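Tapirin (PDB 6N2B) probably binds cellulose and so helps its extremely thermophilic bacterium attach to plant material, with a bound calcium ion in its beta-helical C-terminal domain. Local coordinates at residues 279-282 and 286-289; 293-298 and 411-416; 440-445 and 468-473. One frame throughout, in Å; residues are numbered along the deposited sequence.

Interaction 1 of 3, residues 279-282 and 286-289; sequences NGAP and PNTL
Ala281 meets Pro286 and Asn287 directly, and just before it Gly280 reaches Asn287 through a water. The backbone N of Gly280 gives a hydrogen bond to water 1 (N to water O 3.2 Å), and ND2 of Asn287 offers the same water a weak one. Phi of +147° at Gly280 belongs to a backbone shape that glycine alone adopts easily, because a CB would run into the carbonyl O of Asn279. One residue on, Ala281 is buried and makes the direct contact. Its CB touches CA of Pro286 at 3.7 Å and the backbone N of Asn287 at 3.6 Å, and the methyl lies over the flat of the Asn287 amide, with CG, OD1 and ND2 all at 3.7 Å from it. The amide turns that way because CG of Asn287 sits beside its own backbone N, chi1 -56°. The two segments are the stems of a loop in a parallel beta-helix: strand 275-278 ends just before Asn279, and strand 287-291 begins at Asn287 on another face of the coil. Coils on either side fix the amide, Asn262 giving to OD1 and Tyr309 OH bonding to ND2. Ala281 is backbone-bonded to Gly305 of the next coil. At Pro282 the loop opens to solvent. The carbonyl O of Pro282 comes 3.3 Å from Pro286 N, an imino nitrogen without an N-H, so this is only a contact, and CD of Pro286 rests 3.9 Å from the same oxygen.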
ATOM      1  N   ASN A 279      -2.437 -10.847  -8.465  1.00 29.37           N
ATOM      2  CA  ASN A 279      -3.243 -11.932  -9.005  1.00 32.40           C
ATOM      3  C   ASN A 279      -2.964 -12.216 -10.473  1.00 29.80           C
ATOM      4  O   ASN A 279      -3.117 -13.360 -10.914  1.00 29.11           O
ATOM      5  CB  ASN A 279      -4.714 -11.617  -8.811  1.00 34.04           C
ATOM      6  CG  ASN A 279      -5.480 -12.811  -8.356  1.00 42.73           C
ATOM      7  OD1 ASN A 279      -5.305 -13.267  -7.225  1.00 33.72           O
ATOM      8  ND2 ASN A 279      -6.326 -13.351  -9.234  1.00 62.83           N
ATOM      9  N   GLY A 280      -2.575 -11.208 -11.242  1.00 27.76           N
ATOM     10  CA  GLY A 280      -2.290 -11.435 -12.641  1.00 32.80           C
ATOM     11  C   GLY A 280      -2.606 -10.277 -13.562  1.00 31.81           C
ATOM     12  O   GLY A 280      -3.711  -9.724 -13.550  1.00 28.79           O
ATOM     13  N   ALA A 281      -1.638  -9.924 -14.398  1.00 29.90           N
ATOM     14  CA  ALA A 281      -1.779  -8.830 -15.333  1.00 33.43           C
ATOM     15  C   ALA A 281      -1.704  -9.326 -16.771  1.00 36.54           C
ATOM     16  O   ALA A 281      -0.949 -10.259 -17.068  1.00 40.12           O
ATOM     17  CB  ALA A 281      -0.685  -7.779 -15.106  1.00 28.29           C
ATOM     18  N   PRO A 282      -2.499  -8.749 -17.670  1.00 38.16           N
ATOM     19  CA  PRO A 282      -2.297  -8.981 -19.103  1.00 28.73           C
ATOM     20  C   PRO A 282      -0.944  -8.459 -19.548  1.00 37.79           C
ATOM     21  O   PRO A 282      -0.468  -7.432 -19.059  1.00 40.68           O
ATOM     22  CB  PRO A 282      -3.425  -8.177 -19.751  1.00 33.31           C
ATOM     23  CG  PRO A 282      -4.445  -8.040 -18.701  1.00 36.70           C
ATOM     24  CD  PRO A 282      -3.715  -7.969 -17.403  1.00 32.84           C
ATOM     25  N   PRO A 286       0.888  -4.675 -17.849  1.00 33.01           N
ATOM     26  CA  PRO A 286       1.544  -5.402 -16.755  1.00 34.25           C
ATOM     27  C   PRO A 286       1.678  -4.574 -15.479  1.00 28.13           C
ATOM     28  O   PRO A 286       1.613  -3.342 -15.481  1.00 34.31           O
ATOM     29  CB  PRO A 286       2.923  -5.745 -17.335  1.00 24.02           C
ATOM     30  CG  PRO A 286       3.179  -4.660 -18.333  1.00 19.52           C
ATOM     31  CD  PRO A 286       1.845  -4.256 -18.893  1.00 18.34           C
ATOM     32  N   ASN A 287       1.876  -5.292 -14.371  1.00 23.80           N
ATOM     33  CA  ASN A 287       2.170  -4.692 -13.082  1.00 20.62           C
ATOM     34  C   ASN A 287       3.645  -4.332 -12.996  1.00 24.35           C
ATOM     35  O   ASN A 287       4.484  -4.888 -13.709  1.00 22.96           O
ATOM     36  CB  ASN A 287       1.838  -5.644 -11.926  1.00 22.09           C
ATOM     37  CG  ASN A 287       0.397  -6.128 -11.937  1.00 21.66           C
ATOM     38  OD1 ASN A 287      -0.533  -5.398 -12.308  1.00 18.55           O
ATOM     39  ND2 ASN A 287       0.205  -7.368 -11.514  1.00 20.62           N
ATOM     40  N   THR A 288       3.961  -3.385 -12.112  1.00 20.39           N
ATOM     41  CA  THR A 288       5.333  -3.196 -11.662  1.00 22.38           C
ATOM     42  C   THR A 288       5.325  -2.993 -10.155  1.00 20.33           C
ATOM     43  O   THR A 288       4.413  -2.366  -9.615  1.00 25.63           O
ATOM     44  CB  THR A 288       6.043  -2.004 -12.352  1.00 19.93           C
ATOM     45  OG1 THR A 288       5.314  -0.799 -12.134  1.00 26.71           O
ATOM     46  CG2 THR A 288       6.160  -2.227 -13.840  1.00 21.31           C
ATOM     47  N   LEU A 289       6.341  -3.530  -9.486  1.00 19.22           N
ATOM     48  CA  LEU A 289       6.609  -3.260  -8.081  1.00 17.78           C
ATOM     49  C   LEU A 289       8.082  -2.917  -7.923  1.00 16.10           C
ATOM     50  O   LEU A 289       8.940  -3.679  -8.368  1.00 21.41           O
ATOM     51  CB  LEU A 289       6.250  -4.471  -7.207  1.00 22.04           C
ATOM     52  CG  LEU A 289       6.835  -4.442  -5.790  1.00 19.52           C
ATOM     53  CD1 LEU A 289       6.132  -3.410  -4.922  1.00 12.32           C
ATOM     54  CD2 LEU A 289       6.755  -5.815  -5.161  1.00 15.11           C
TER
HETATM   55  O   HOH W   1      -2.863  -8.160 -10.438  1.00 17.96           O

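Interaction 2 of 3, residues 293-298 and 411-416; sequences KIYTGL and DIKNFD
Tyr295 and Lys413 meet at their polar ends, and a single direct hydrogen bond joins strand 293-296 to helix 408-413: Lys413 NZ gives to Tyr295 OH at 3.1 Å. With CA of Tyr295 and CA of Ile412, the nearest pair, still 10.5 Å apart, both side chains must reach. The ring of Tyr295 stands off the strand with CG anti to the backbone N (chi1 165°), while the lysine chain bends twice near its end, so that it crosses the tyrosine at about a right angle. The hydroxyl also hydrogen-bonds Asp317 OD2, its strongest polar partner.

Water 2 closes a small triangle with these two groups, giving a hydrogen bond to Tyr295 OH at 3.1 Å and accepting one from Lys413 NZ at 2.6 Å.

Packing is left to residues close by. Strand 293-296 is one strand of a coil of the parallel beta-helix, and the helix lies across the outside of the coils, on the segment that runs back along them after the last coil. Tyr271, one coil earlier, meets the Tyr295 ring with planes at about 35° and is touched by both Ile412 and Lys413; Ile409 also packs on Tyr295.

Within each segment there are local bonds as well. Thr296 OG1 gives to Gly297 O at 3.1 Å, in the carbonyl plane on a lone pair. Phe415 N reaches back to Ile412 O at 3.1 Å, where the chain leaves the helix.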
ATOM      1  N   LYS A 293      12.331  -2.558   1.046  1.00 27.25           N
ATOM      2  CA  LYS A 293      12.269  -3.732   1.909  1.00 27.86           C
ATOM      3  C   LYS A 293      10.842  -4.271   1.923  1.00 22.20           C
ATOM      4  O   LYS A 293       9.884  -3.505   2.047  1.00 20.44           O
ATOM      5  CB  LYS A 293      12.743  -3.393   3.325  1.00 24.08           C
ATOM      6  CG  LYS A 293      13.900  -2.405   3.365  1.00 26.51           C
ATOM      7  CD  LYS A 293      14.379  -2.139   4.781  1.00 27.58           C
ATOM      8  CE  LYS A 293      15.379  -0.983   4.823  1.00 34.13           C
ATOM      9  NZ  LYS A 293      16.197  -0.988   6.074  1.00 39.92           N
ATOM     10  N   ILE A 294      10.709  -5.581   1.758  1.00 15.08           N
ATOM     11  CA  ILE A 294       9.430  -6.271   1.812  1.00 20.17           C
ATOM     12  C   ILE A 294       9.503  -7.327   2.900  1.00 24.61           C
ATOM     13  O   ILE A 294      10.500  -8.055   2.998  1.00 26.96           O
ATOM     14  CB  ILE A 294       9.081  -6.941   0.469  1.00 22.05           C
ATOM     15  CG1 ILE A 294       9.012  -5.914  -0.658  1.00 18.98           C
ATOM     16  CG2 ILE A 294       7.786  -7.753   0.598  1.00 17.13           C
ATOM     17  CD1 ILE A 294       8.632  -6.525  -1.995  1.00 13.89           C
ATOM     18  N   TYR A 295       8.451  -7.423   3.709  1.00 23.49           N
ATOM     19  CA  TYR A 295       8.290  -8.551   4.616  1.00 26.19           C
ATOM     20  C   TYR A 295       6.901  -9.137   4.430  1.00 22.96           C
ATOM     21  O   TYR A 295       5.918  -8.396   4.336  1.00 28.59           O
ATOM     22  CB  TYR A 295       8.499  -8.153   6.097  1.00 19.10           C
ATOM     23  CG  TYR A 295       7.982  -9.193   7.087  1.00 34.96           C
ATOM     24  CD1 TYR A 295       8.776 -10.275   7.476  1.00 37.03           C
ATOM     25  CD2 TYR A 295       6.696  -9.107   7.622  1.00 32.31           C
ATOM     26  CE1 TYR A 295       8.307 -11.243   8.370  1.00 29.40           C
ATOM     27  CE2 TYR A 295       6.224 -10.067   8.509  1.00 33.56           C
ATOM     28  CZ  TYR A 295       7.036 -11.130   8.879  1.00 37.10           C
ATOM     29  OH  TYR A 295       6.568 -12.083   9.756  1.00 37.28           O
ATOM     30  N   THR A 296       6.818 -10.462   4.361  1.00 26.28           N
ATOM     31  CA  THR A 296       5.543 -11.159   4.497  1.00 31.23           C
ATOM     32  C   THR A 296       5.629 -12.203   5.602  1.00 31.02           C
ATOM     33  O   THR A 296       6.704 -12.726   5.917  1.00 25.67           O
ATOM     34  CB  THR A 296       5.091 -11.861   3.211  1.00 25.23           C
ATOM     35  OG1 THR A 296       5.647 -13.182   3.173  1.00 33.78           O
ATOM     36  CG2 THR A 296       5.524 -11.097   1.987  1.00 23.78           C
ATOM     37  N   GLY A 297       4.471 -12.506   6.186  1.00 36.37           N
ATOM     38  CA  GLY A 297       4.340 -13.594   7.137  1.00 34.35           C
ATOM     39  C   GLY A 297       4.123 -14.920   6.442  1.00 32.05           C
ATOM     40  O   GLY A 297       4.518 -15.117   5.287  1.00 32.09           O
ATOM     41  N   LEU A 298       3.433 -15.829   7.141  1.00 36.64           N
ATOM     42  CA  LEU A 298       3.306 -17.222   6.710  1.00 29.13           C
ATOM     43  C   LEU A 298       2.568 -17.395   5.386  1.00 31.29           C
ATOM     44  O   LEU A 298       2.769 -18.412   4.710  1.00 34.94           O
ATOM     45  CB  LEU A 298       2.601 -18.037   7.796  1.00 26.04           C
ATOM     46  CG  LEU A 298       3.361 -18.098   9.126  1.00 35.54           C
ATOM     47  CD1 LEU A 298       2.490 -18.620  10.237  1.00 29.70           C
ATOM     48  CD2 LEU A 298       4.636 -18.938   9.014  1.00 36.52           C
ATOM     49  N   ASP A 411       9.556  -4.683  15.322  1.00 24.32           N
ATOM     50  CA  ASP A 411       9.034  -3.367  15.685  1.00 25.44           C
ATOM     51  C   ASP A 411       7.603  -3.167  15.203  1.00 29.94           C
ATOM     52  O   ASP A 411       6.738  -2.692  15.950  1.00 37.15           O
ATOM     53  CB  ASP A 411       9.922  -2.274  15.092  1.00 31.97           C
ATOM     54  CG  ASP A 411      11.255  -2.168  15.778  1.00 38.90           C
ATOM     55  OD1 ASP A 411      11.439  -2.783  16.857  1.00 47.86           O
ATOM     56  OD2 ASP A 411      12.120  -1.461  15.224  1.00 37.94           O
ATOM     57  N   ILE A 412       7.340  -3.507  13.946  1.00 29.06           N
ATOM     58  CA  ILE A 412       6.019  -3.275  13.372  1.00 29.92           C
ATOM     59  C   ILE A 412       5.036  -4.335  13.841  1.00 29.86           C
ATOM     60  O   ILE A 412       3.908  -4.020  14.244  1.00 30.35           O
ATOM     61  CB  ILE A 412       6.117  -3.215  11.836  1.00 29.91           C
ATOM     62  CG1 ILE A 412       6.905  -1.954  11.438  1.00 22.56           C
ATOM     63  CG2 ILE A 412       4.726  -3.277  11.214  1.00 19.01           C
ATOM     64  CD1 ILE A 412       7.085  -1.765   9.966  1.00 16.90           C
ATOM     65  N   LYS A 413       5.452  -5.604  13.814  1.00 30.20           N
ATOM     66  CA  LYS A 413       4.633  -6.672  14.380  1.00 31.17           C
ATOM     67  C   LYS A 413       4.209  -6.350  15.811  1.00 36.72           C
ATOM     68  O   LYS A 413       3.108  -6.719  16.239  1.00 36.94           O
ATOM     69  CB  LYS A 413       5.417  -7.984  14.335  1.00 33.73           C
ATOM     70  CG  LYS A 413       4.577  -9.247  14.197  1.00 24.39           C
ATOM     71  CD  LYS A 413       5.373 -10.465  14.639  1.00 38.70           C
ATOM     72  CE  LYS A 413       6.204 -11.070  13.493  1.00 46.29           C
ATOM     73  NZ  LYS A 413       5.435 -12.048  12.661  1.00 47.48           N
ATOM     74  N   ASN A 414       5.058  -5.649  16.555  1.00 34.17           N
ATOM     75  CA  ASN A 414       4.830  -5.406  17.968  1.00 34.03           C
ATOM     76  C   ASN A 414       4.099  -4.106  18.238  1.00 36.76           C
ATOM     77  O   ASN A 414       3.777  -3.829  19.397  1.00 42.73           O
ATOM     78  CB  ASN A 414       6.161  -5.399  18.731  1.00 34.23           C
ATOM     79  CG  ASN A 414       6.721  -6.804  18.952  1.00 37.17           C
ATOM     80  OD1 ASN A 414       5.974  -7.786  18.985  1.00 35.40           O
ATOM     81  ND2 ASN A 414       8.040  -6.899  19.112  1.00 34.14           N
ATOM     82  N   PHE A 415       3.828  -3.303  17.214  1.00 34.43           N
ATOM     83  CA  PHE A 415       3.174  -2.014  17.412  1.00 35.25           C
ATOM     84  C   PHE A 415       1.662  -2.190  17.314  1.00 38.81           C
ATOM     85  O   PHE A 415       1.154  -2.689  16.298  1.00 33.00           O
ATOM     86  CB  PHE A 415       3.670  -0.994  16.392  1.00 35.45           C
ATOM     87  CG  PHE A 415       3.320   0.412  16.737  1.00 36.15           C
ATOM     88  CD1 PHE A 415       4.119   1.150  17.590  1.00 34.74           C
ATOM     89  CD2 PHE A 415       2.181   1.000  16.216  1.00 30.65           C
ATOM     90  CE1 PHE A 415       3.793   2.455  17.908  1.00 34.62           C
ATOM     91  CE2 PHE A 415       1.851   2.304  16.534  1.00 27.59           C
ATOM     92  CZ  PHE A 415       2.657   3.031  17.380  1.00 25.11           C
ATOM     93  N   ASP A 416       0.948  -1.792  18.378  1.00 35.18           N
ATOM     94  CA  ASP A 416      -0.512  -1.901  18.435  1.00 34.82           C
ATOM     95  C   ASP A 416      -1.112  -0.573  17.960  1.00 32.76           C
ATOM     96  O   ASP A 416      -1.448   0.317  18.744  1.00 28.18           O
ATOM     97  CB  ASP A 416      -0.955  -2.278  19.845  1.00 35.30           C
ATOM     98  CG  ASP A 416      -2.466  -2.436  19.975  1.00 41.13           C
ATOM     99  OD1 ASP A 416      -3.190  -2.242  18.972  1.00 41.10           O
ATOM    100  OD2 ASP A 416      -2.927  -2.759  21.093  1.00 37.47           O
TER
HETATM  101  O   HOH W   2       3.641 -12.314  10.746  1.00 35.22           O

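Interaction 3 of 3, residues 440-445 and 468-473; sequences YDKSAT and SKLGSF
Tyr440, at the end of strand 436-441, lays its ring against the last turn of helix 459-470, at the calcium-bearing end of the beta-helix, where strand 436-441 joins its stack of strands. The close packing is all on this ring. Leu470 CD2 comes 3.5 Å from Tyr440 CD2, Lys469 CB is 3.7 Å from Tyr440 CD1, and the carbonyl O of Lys469 sits over one face, 3.5 Å from Tyr440 CZ. Tyr440 CG lies between its backbone N and carbonyl carbon (chi1 69°), which swings the ring toward the helix end. Lys469 gives this contact only its CB and backbone; its bent chain carries NZ away to Ser438 OG, with weak, long ion pairs to Asp429 and Glu465, two of the calcium ligands.

The looser side is wet. Waters 3 and 4 each join Tyr440 OH to Lys469 O, each with one weak leg; the firmest leg is water 4 giving to Lys469 O at 2.8 Å. Here too Lys442, exposed and extended beyond CG, crosses the gap so that NZ gives to Leu470 O at 3.0 Å, from 42° above the carbonyl plane. Its positive charge may offset the partial negative charge of the helix C-terminal end, where Gly471 leaves helical angles with positive phi. Lys442 also makes a cation-pi contact with Trp447, on which Leu470 packs.

Around Lys442 the chain bends in an Asx turn headed by Asp441: OD1 of Asp441 accepts from Ser443 N at 2.7 Å, from Ser443 OG on its syn lone pair, and from Ala444 N, 61° out of the carboxylate plane.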
ATOM      1  N   TYR A 440     -11.722  23.914   9.921  1.00 13.59           N
ATOM      2  CA  TYR A 440     -10.932  24.462   8.825  1.00 16.59           C
ATOM      3  C   TYR A 440      -9.876  25.427   9.340  1.00 16.64           C
ATOM      4  O   TYR A 440      -9.883  25.831  10.500  1.00 23.76           O
ATOM      5  CB  TYR A 440     -11.814  25.156   7.783  1.00 17.17           C
ATOM      6  CG  TYR A 440     -12.480  26.443   8.226  1.00 23.45           C
ATOM      7  CD1 TYR A 440     -13.707  26.427   8.892  1.00 19.02           C
ATOM      8  CD2 TYR A 440     -11.901  27.678   7.941  1.00 24.42           C
ATOM      9  CE1 TYR A 440     -14.322  27.597   9.283  1.00 20.85           C
ATOM     10  CE2 TYR A 440     -12.517  28.857   8.318  1.00 24.81           C
ATOM     11  CZ  TYR A 440     -13.728  28.812   8.991  1.00 26.74           C
ATOM     12  OH  TYR A 440     -14.336  29.995   9.373  1.00 38.30           O
ATOM     13  N   ASP A 441      -8.953  25.790   8.447  1.00 18.90           N
ATOM     14  CA  ASP A 441      -7.820  26.666   8.752  1.00 16.10           C
ATOM     15  C   ASP A 441      -7.561  27.540   7.531  1.00 18.57           C
ATOM     16  O   ASP A 441      -7.074  27.047   6.507  1.00 17.03           O
ATOM     17  CB  ASP A 441      -6.580  25.851   9.115  1.00 14.27           C
ATOM     18  CG  ASP A 441      -5.348  26.711   9.419  1.00 26.04           C
ATOM     19  OD1 ASP A 441      -5.380  27.961   9.259  1.00 21.44           O
ATOM     20  OD2 ASP A 441      -4.323  26.106   9.822  1.00 22.97           O
ATOM     21  N   LYS A 442      -7.886  28.830   7.630  1.00 18.30           N
ATOM     22  CA  LYS A 442      -7.601  29.758   6.544  1.00 25.32           C
ATOM     23  C   LYS A 442      -6.265  30.458   6.712  1.00 24.99           C
ATOM     24  O   LYS A 442      -5.866  31.211   5.822  1.00 27.04           O
ATOM     25  CB  LYS A 442      -8.713  30.799   6.405  1.00 21.32           C
ATOM     26  CG  LYS A 442      -9.973  30.274   5.758  1.00 21.62           C
ATOM     27  CD  LYS A 442     -10.962  31.388   5.410  1.00 23.87           C
ATOM     28  CE  LYS A 442     -12.146  30.859   4.579  1.00 26.02           C
ATOM     29  NZ  LYS A 442     -13.077  31.907   4.091  1.00 22.37           N
ATOM     30  N   SER A 443      -5.561  30.222   7.824  1.00 31.05           N
ATOM     31  CA  SER A 443      -4.222  30.784   7.980  1.00 33.71           C
ATOM     32  C   SER A 443      -3.202  30.064   7.109  1.00 28.70           C
ATOM     33  O   SER A 443      -2.159  30.640   6.785  1.00 25.81           O
ATOM     34  CB  SER A 443      -3.787  30.733   9.448  1.00 27.66           C
ATOM     35  OG  SER A 443      -3.078  29.540   9.728  1.00 34.05           O
ATOM     36  N   ALA A 444      -3.489  28.825   6.720  1.00 32.76           N
ATOM     37  CA  ALA A 444      -2.637  28.063   5.824  1.00 26.31           C
ATOM     38  C   ALA A 444      -2.859  28.487   4.371  1.00 33.67           C
ATOM     39  O   ALA A 444      -3.853  29.135   4.022  1.00 34.55           O
ATOM     40  CB  ALA A 444      -2.907  26.570   5.989  1.00 22.50           C
ATOM     41  N   THR A 445      -1.908  28.118   3.521  1.00 36.30           N
ATOM     42  CA  THR A 445      -1.988  28.408   2.095  1.00 28.93           C
ATOM     43  C   THR A 445      -1.522  27.180   1.333  1.00 31.37           C
ATOM     44  O   THR A 445      -0.345  26.808   1.434  1.00 37.90           O
ATOM     45  CB  THR A 445      -1.132  29.618   1.731  1.00 35.79           C
ATOM     46  OG1 THR A 445      -1.466  30.712   2.599  1.00 46.04           O
ATOM     47  CG2 THR A 445      -1.358  30.019   0.265  1.00 35.64           C
ATOM     48  N   SER A 468     -20.162  25.966   3.093  1.00 22.76           N
ATOM     49  CA  SER A 468     -20.714  26.615   4.270  1.00 23.32           C
ATOM     50  C   SER A 468     -19.605  27.162   5.166  1.00 24.74           C
ATOM     51  O   SER A 468     -19.742  28.250   5.742  1.00 25.96           O
ATOM     52  CB  SER A 468     -21.587  25.635   5.037  1.00 22.65           C
ATOM     53  OG  SER A 468     -20.764  24.641   5.641  1.00 28.79           O
ATOM     54  N   LYS A 469     -18.496  26.422   5.298  1.00 17.05           N
ATOM     55  CA  LYS A 469     -17.452  26.839   6.224  1.00 17.41           C
ATOM     56  C   LYS A 469     -16.537  27.885   5.611  1.00 29.36           C
ATOM     57  O   LYS A 469     -16.053  28.774   6.328  1.00 24.00           O
ATOM     58  CB  LYS A 469     -16.623  25.644   6.699  1.00 13.03           C
ATOM     59  CG  LYS A 469     -17.428  24.579   7.483  1.00 19.34           C
ATOM     60  CD  LYS A 469     -18.095  25.174   8.707  1.00 13.28           C
ATOM     61  CE  LYS A 469     -18.583  24.132   9.675  1.00 17.94           C
ATOM     62  NZ  LYS A 469     -17.526  23.283  10.296  1.00 20.88           N
ATOM     63  N   LEU A 470     -16.321  27.822   4.291  1.00 27.08           N
ATOM     64  CA  LEU A 470     -15.312  28.634   3.630  1.00 14.35           C
ATOM     65  C   LEU A 470     -15.873  29.778   2.809  1.00 20.98           C
ATOM     66  O   LEU A 470     -15.092  30.618   2.345  1.00 23.56           O
ATOM     67  CB  LEU A 470     -14.461  27.755   2.717  1.00 15.90           C
ATOM     68  CG  LEU A 470     -13.777  26.561   3.377  1.00 19.91           C
ATOM     69  CD1 LEU A 470     -12.741  25.996   2.416  1.00 20.43           C
ATOM     70  CD2 LEU A 470     -13.133  26.935   4.709  1.00 12.38           C
ATOM     71  N   GLY A 471     -17.192  29.832   2.611  1.00 26.08           N
ATOM     72  CA  GLY A 471     -17.796  30.763   1.680  1.00 15.33           C
ATOM     73  C   GLY A 471     -17.427  30.521   0.236  1.00 19.52           C
ATOM     74  O   GLY A 471     -17.751  31.349  -0.617  1.00 18.22           O
ATOM     75  N   SER A 472     -16.736  29.424  -0.057  1.00 22.43           N
ATOM     76  CA  SER A 472     -16.400  29.005  -1.415  1.00 21.85           C
ATOM     77  C   SER A 472     -15.829  27.598  -1.321  1.00 24.96           C
ATOM     78  O   SER A 472     -15.836  26.975  -0.250  1.00 20.56           O
ATOM     79  CB  SER A 472     -15.414  29.967  -2.083  1.00 18.49           C
ATOM     80  OG  SER A 472     -14.165  29.996  -1.399  1.00 19.09           O
ATOM     81  N   PHE A 473     -15.294  27.124  -2.440  1.00 23.48           N
ATOM     82  CA  PHE A 473     -14.714  25.782  -2.537  1.00 20.68           C
ATOM     83  C   PHE A 473     -13.638  25.859  -3.614  1.00 23.18           C
ATOM     84  O   PHE A 473     -13.862  25.486  -4.773  1.00 19.45           O
ATOM     85  CB  PHE A 473     -15.799  24.751  -2.877  1.00 15.56           C
ATOM     86  CG  PHE A 473     -15.380  23.309  -2.719  1.00 15.85           C
ATOM     87  CD1 PHE A 473     -14.037  22.934  -2.678  1.00 26.48           C
ATOM     88  CD2 PHE A 473     -16.341  22.315  -2.636  1.00 13.86           C
ATOM     89  CE1 PHE A 473     -13.670  21.601  -2.547  1.00 18.09           C
ATOM     90  CE2 PHE A 473     -15.979  20.973  -2.496  1.00 17.40           C
ATOM     91  CZ  PHE A 473     -14.652  20.619  -2.447  1.00 15.94           C
TER
HETATM   92  O   HOH W   3     -17.411  29.673   9.377  1.00 25.57           O
HETATM   93  O   HOH W   4     -15.617  31.530   6.652  1.00 33.82           O

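Overall arrangement
Interactions 1 and 2 belong to neighbouring strands of the beta-helix: strand 287-291 leads into strand 293-296, and Leu289 CD2 packs on Ile294 CD1 at 3.7 Å. Interaction 3 stands apart, its centre about 41 Å from that of interaction 1, across the centre of the chain. In interaction 1 the touching Ala281 and Asn287 are buried, a methyl over an amide within one loop. Interaction 2 sets buried Tyr295 against exposed Lys413, a polar bond between coils and an outer helix. Interaction 3 joins an apolar tyrosine-leucine contact to a solvent side with a lysine-carbonyl bond and waters. Only interaction 3 borders the calcium site; it also buries the most surface, interaction 2 the least.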